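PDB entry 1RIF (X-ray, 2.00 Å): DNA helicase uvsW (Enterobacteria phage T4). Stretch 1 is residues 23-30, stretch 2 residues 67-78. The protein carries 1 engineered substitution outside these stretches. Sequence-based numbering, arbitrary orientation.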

# COMPACT_ATOMS: atom_id res chain seq x y z
N HIS A 23 10.59 -12.51 -21.43
CA HIS A 23 11.93 -12.48 -20.87
C HIS A 23 12.47 -11.06 -20.81
O HIS A 23 13.24 -10.72 -19.92
N GLU A 24 12.05 -10.23 -21.76
CA GLU A 24 12.49 -8.85 -21.78
C GLU A 24 11.84 -8.15 -20.60
O GLU A 24 12.48 -7.39 -19.87
N LEU A 25 10.55 -8.43 -20.41
CA LEU A 25 9.78 -7.86 -19.31
C LEU A 25 10.30 -8.33 -17.95
O LEU A 25 10.30 -7.59 -16.97
N ARG A 26 10.73 -9.59 -17.92
CA ARG A 26 11.25 -10.21 -16.70
C ARG A 26 12.56 -9.58 -16.26
O ARG A 26 12.84 -9.49 -15.07
N ASP A 27 13.37 -9.15 -17.23
CA ASP A 27 14.64 -8.51 -16.93
C ASP A 27 14.38 -7.05 -16.60
O ASP A 27 15.04 -6.47 -15.74
N PHE A 28 13.42 -6.47 -17.30
CA PHE A 28 13.04 -5.07 -17.10
C PHE A 28 12.59 -4.85 -15.65
O PHE A 28 13.08 -3.94 -14.98
N PHE A 29 11.68 -5.69 -15.18
CA PHE A 29 11.17 -5.57 -13.82
C PHE A 29 11.96 -6.36 -12.78
O PHE A 29 11.40 -7.09 -11.97
N SER A 30 13.28 -6.22 -12.81
CA SER A 30 14.14 -6.90 -11.86
C SER A 30 15.21 -5.93 -11.39
O SER A 30 15.44 -4.88 -12.00
N GLN A 67 4.48 1.62 -15.19
CA GLN A 67 5.85 1.51 -15.69
C GLN A 67 5.96 0.70 -16.98
O GLN A 67 6.95 0.81 -17.70
N ILE A 68 4.95 -0.12 -17.27
CA ILE A 68 4.98 -0.94 -18.47
C ILE A 68 5.00 -0.08 -19.72
O ILE A 68 5.46 -0.51 -20.78
N LYS A 69 4.49 1.15 -19.61
CA LYS A 69 4.47 2.05 -20.75
C LYS A 69 5.90 2.44 -21.14
O LYS A 69 6.19 2.67 -22.31
N LYS A 70 6.79 2.51 -20.15
CA LYS A 70 8.19 2.84 -20.39
C LYS A 70 8.74 1.74 -21.29
O LYS A 70 9.40 1.99 -22.30
N PHE A 71 8.44 0.50 -20.89
CA PHE A 71 8.87 -0.69 -21.61
C PHE A 71 8.41 -0.66 -23.06
O PHE A 71 9.22 -0.55 -23.98
N CYS A 72 7.10 -0.76 -23.26
CA CYS A 72 6.50 -0.76 -24.59
C CYS A 72 7.02 0.36 -25.51
O CYS A 72 7.09 0.17 -26.73
N ASP A 73 7.37 1.52 -24.96
CA ASP A 73 7.89 2.61 -25.78
C ASP A 73 9.27 2.23 -26.30
O ASP A 73 9.60 2.47 -27.46
N ASN A 74 10.07 1.65 -25.42
CA ASN A 74 11.43 1.21 -25.73
C ASN A 74 11.49 0.10 -26.80
O ASN A 74 12.25 0.20 -27.76
N PHE A 75 10.67 -0.94 -26.63
CA PHE A 75 10.66 -2.04 -27.58
C PHE A 75 9.61 -1.90 -28.67
O PHE A 75 9.32 -2.85 -29.40
N GLY A 76 9.04 -0.70 -28.79
CA GLY A 76 8.03 -0.46 -29.79
C GLY A 76 6.87 -1.43 -29.72
O GLY A 76 6.37 -1.89 -30.75
N TYR A 77 6.42 -1.76 -28.51
CA TYR A 77 5.32 -2.69 -28.34
C TYR A 77 3.96 -2.01 -28.22
O TYR A 77 3.85 -0.88 -27.74
N LYS A 78 2.92 -2.72 -28.67
CA LYS A 78 1.55 -2.24 -28.60
C LYS A 78 0.85 -3.05 -27.51
O LYS A 78 0.90 -4.28 -27.53

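The contact between these two stretches of the T4 helicase UvsW is a small, largely aromatic helix-to-helix packing, centred on one buried phenylalanine and closed at one end by a single side-chain hydrogen bond. It illustrates a common principle: when two helices lie well apart, large side chains can span the gap. Here the axes of helix 23-28 and helix 68-74 approach no closer than 11.2 Å, and their directions differ by 130°, closer to antiparallel than to parallel.

Phe 71 is the residue around which the rest is arranged. Its CA-to-CB bond points toward the first stretch, and its t rotamer (chi1 -179°) carries the ring among three residues of that stretch. Leu 25, in the m,t rotamer, starts sideways, but its end comes nearer: CD2 sits over one face of the Phe 71 ring, 3.4 Å from Phe 71 CD2 and only 10° off the ring normal, a CH-pi contact. At the edge of the same ring, Glu 24 CB lies 3.7 Å from Phe 71 CZ, so the aliphatic part of an acidic side chain contributes to the apolar packing.

Phe 28, also t and also directed toward its partner, supplies the third contact, with its CG 3.7 Å from Phe 71 CD1. The two rings meet obliquely, their planes at 58°, and Phe 71 CB lies over the face of the Phe 28 ring in a second CH-pi contact. The same ring reaches the start of stretch 2, where Phe 28 CE2 is 3.7 Å from Gln 67 O; farther along the helix, Phe 28 CZ is 4.0 Å from Lys 70 CB. Lys 70 offers only the base of its side chain, since its end leads away.

Phe 29, the first residue to leave helical geometry, extends the apolar contact. Its CA-to-CB bond points sideways, but in the m rotamer the end of the side chain comes nearer to stretch 2, with Phe 29 CZ 3.7 Å from Ile 68 CG1 and Phe 29 CE2 3.8 Å from Gln 67 CB.

The polar end belongs to Glu 24. With chi1 m and chi2 t, its side chain extends beyond Phe 71 to the residues following the second helix. There Tyr 77 OH donates a hydrogen bond to Glu 24 OE1 at 2.6 Å, the only one across the stretches, while Glu 24 OE2 lies 3.1 Å from Phe 75 CE2. Both Phe 75 and Tyr 77 are m and point toward stretch 1.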

# COMPACT_ATOMS: atom_id res chain seq x y z
CB HIS A 23 12.83 -13.41 -21.67
CG HIS A 23 12.46 -14.85 -21.53
ND1 HIS A 23 12.74 -15.80 -22.49
CD2 HIS A 23 11.80 -15.51 -20.54
CE1 HIS A 23 12.27 -16.97 -22.10
NE2 HIS A 23 11.70 -16.82 -20.92
CB GLU A 24 12.07 -8.18 -23.08
CG GLU A 24 12.62 -8.89 -24.30
CD GLU A 24 12.19 -8.22 -25.59
OE1 GLU A 24 10.96 -8.08 -25.79
OE2 GLU A 24 13.07 -7.84 -26.39
CB LEU A 25 8.31 -8.25 -19.44
CG LEU A 25 7.45 -7.46 -20.41
CD1 LEU A 25 6.15 -8.21 -20.66
CD2 LEU A 25 7.18 -6.07 -19.85
CB ARG A 26 11.42 -11.72 -16.92
CG ARG A 26 12.00 -12.46 -15.74
CD ARG A 26 12.02 -13.96 -15.98
NE ARG A 26 12.74 -14.65 -14.92
CZ ARG A 26 14.07 -14.74 -14.83
NH1 ARG A 26 14.84 -14.19 -15.77
NH2 ARG A 26 14.63 -15.36 -13.80
CB ASP A 27 15.60 -8.60 -18.12
CG ASP A 27 16.07 -10.02 -18.39
OD1 ASP A 27 16.01 -10.85 -17.45
OD2 ASP A 27 16.51 -10.31 -19.53
CB PHE A 28 11.91 -4.70 -18.08
CG PHE A 28 11.45 -3.26 -17.97
CD1 PHE A 28 12.28 -2.22 -18.37
CD2 PHE A 28 10.19 -2.95 -17.47
CE1 PHE A 28 11.86 -0.89 -18.27
CE2 PHE A 28 9.76 -1.62 -17.37
CZ PHE A 28 10.60 -0.59 -17.77
CB PHE A 29 9.70 -5.98 -13.78
CG PHE A 29 8.79 -4.99 -14.44
CD1 PHE A 29 8.18 -5.28 -15.66
CD2 PHE A 29 8.55 -3.74 -13.85
CE1 PHE A 29 7.34 -4.34 -16.29
CE2 PHE A 29 7.72 -2.80 -14.46
CZ PHE A 29 7.11 -3.10 -15.68
CB SER A 30 14.83 -8.11 -12.50
OG SER A 30 16.00 -7.70 -13.19
CB GLN A 67 6.73 0.84 -14.64
CG GLN A 67 6.67 1.51 -13.29
CD GLN A 67 7.47 2.78 -13.25
OE1 GLN A 67 7.20 3.72 -14.01
NE2 GLN A 67 8.46 2.83 -12.37
CB ILE A 68 3.78 -1.92 -18.52
CG1 ILE A 68 3.81 -2.85 -17.31
CG2 ILE A 68 3.86 -2.78 -19.77
CD1 ILE A 68 2.59 -3.74 -17.20
CB LYS A 69 3.64 3.30 -20.43
CG LYS A 69 3.43 4.21 -21.64
CD LYS A 69 2.66 3.51 -22.76
CE LYS A 69 2.82 4.22 -24.10
NZ LYS A 69 2.48 5.67 -24.00
CB LYS A 70 8.99 2.82 -19.09
CG LYS A 70 8.32 3.46 -17.89
CD LYS A 70 8.50 4.97 -17.86
CE LYS A 70 7.98 5.54 -16.54
NZ LYS A 70 8.34 6.98 -16.35
CB PHE A 71 8.29 -1.93 -20.91
CG PHE A 71 8.67 -3.23 -21.56
CD1 PHE A 71 9.92 -3.80 -21.31
CD2 PHE A 71 7.80 -3.87 -22.43
CE1 PHE A 71 10.28 -4.99 -21.92
CE2 PHE A 71 8.15 -5.07 -23.04
CZ PHE A 71 9.39 -5.63 -22.79
CB CYS A 72 4.99 -0.63 -24.47
SG CYS A 72 4.53 1.01 -23.86
CB ASP A 73 8.04 3.91 -24.97
CG ASP A 73 6.70 4.55 -24.64
OD1 ASP A 73 5.75 4.40 -25.43
OD2 ASP A 73 6.62 5.22 -23.59
CB ASN A 74 12.09 0.70 -24.44
CG ASN A 74 13.47 0.14 -24.67
OD1 ASN A 74 13.92 -0.74 -23.93
ND2 ASN A 74 14.16 0.64 -25.69
CB PHE A 75 10.44 -3.37 -26.85
CG PHE A 75 11.50 -3.68 -25.83
CD1 PHE A 75 11.56 -2.97 -24.63
CD2 PHE A 75 12.42 -4.69 -26.07
CE1 PHE A 75 12.54 -3.27 -23.68
CE2 PHE A 75 13.40 -5.00 -25.12
CZ PHE A 75 13.46 -4.28 -23.92
CB TYR A 77 5.54 -3.59 -27.12
CG TYR A 77 6.59 -4.66 -27.31
CD1 TYR A 77 6.61 -5.45 -28.46
CD2 TYR A 77 7.55 -4.91 -26.33
CE1 TYR A 77 7.55 -6.47 -28.63
CE2 TYR A 77 8.50 -5.93 -26.48
CZ TYR A 77 8.49 -6.70 -27.63
OH TYR A 77 9.42 -7.71 -27.79
CB LYS A 78 0.83 -2.44 -29.94
CG LYS A 78 1.35 -1.59 -31.10
CD LYS A 78 1.02 -0.10 -30.92
CE LYS A 78 1.87 0.58 -29.84
NZ LYS A 78 1.53 2.03 -29.65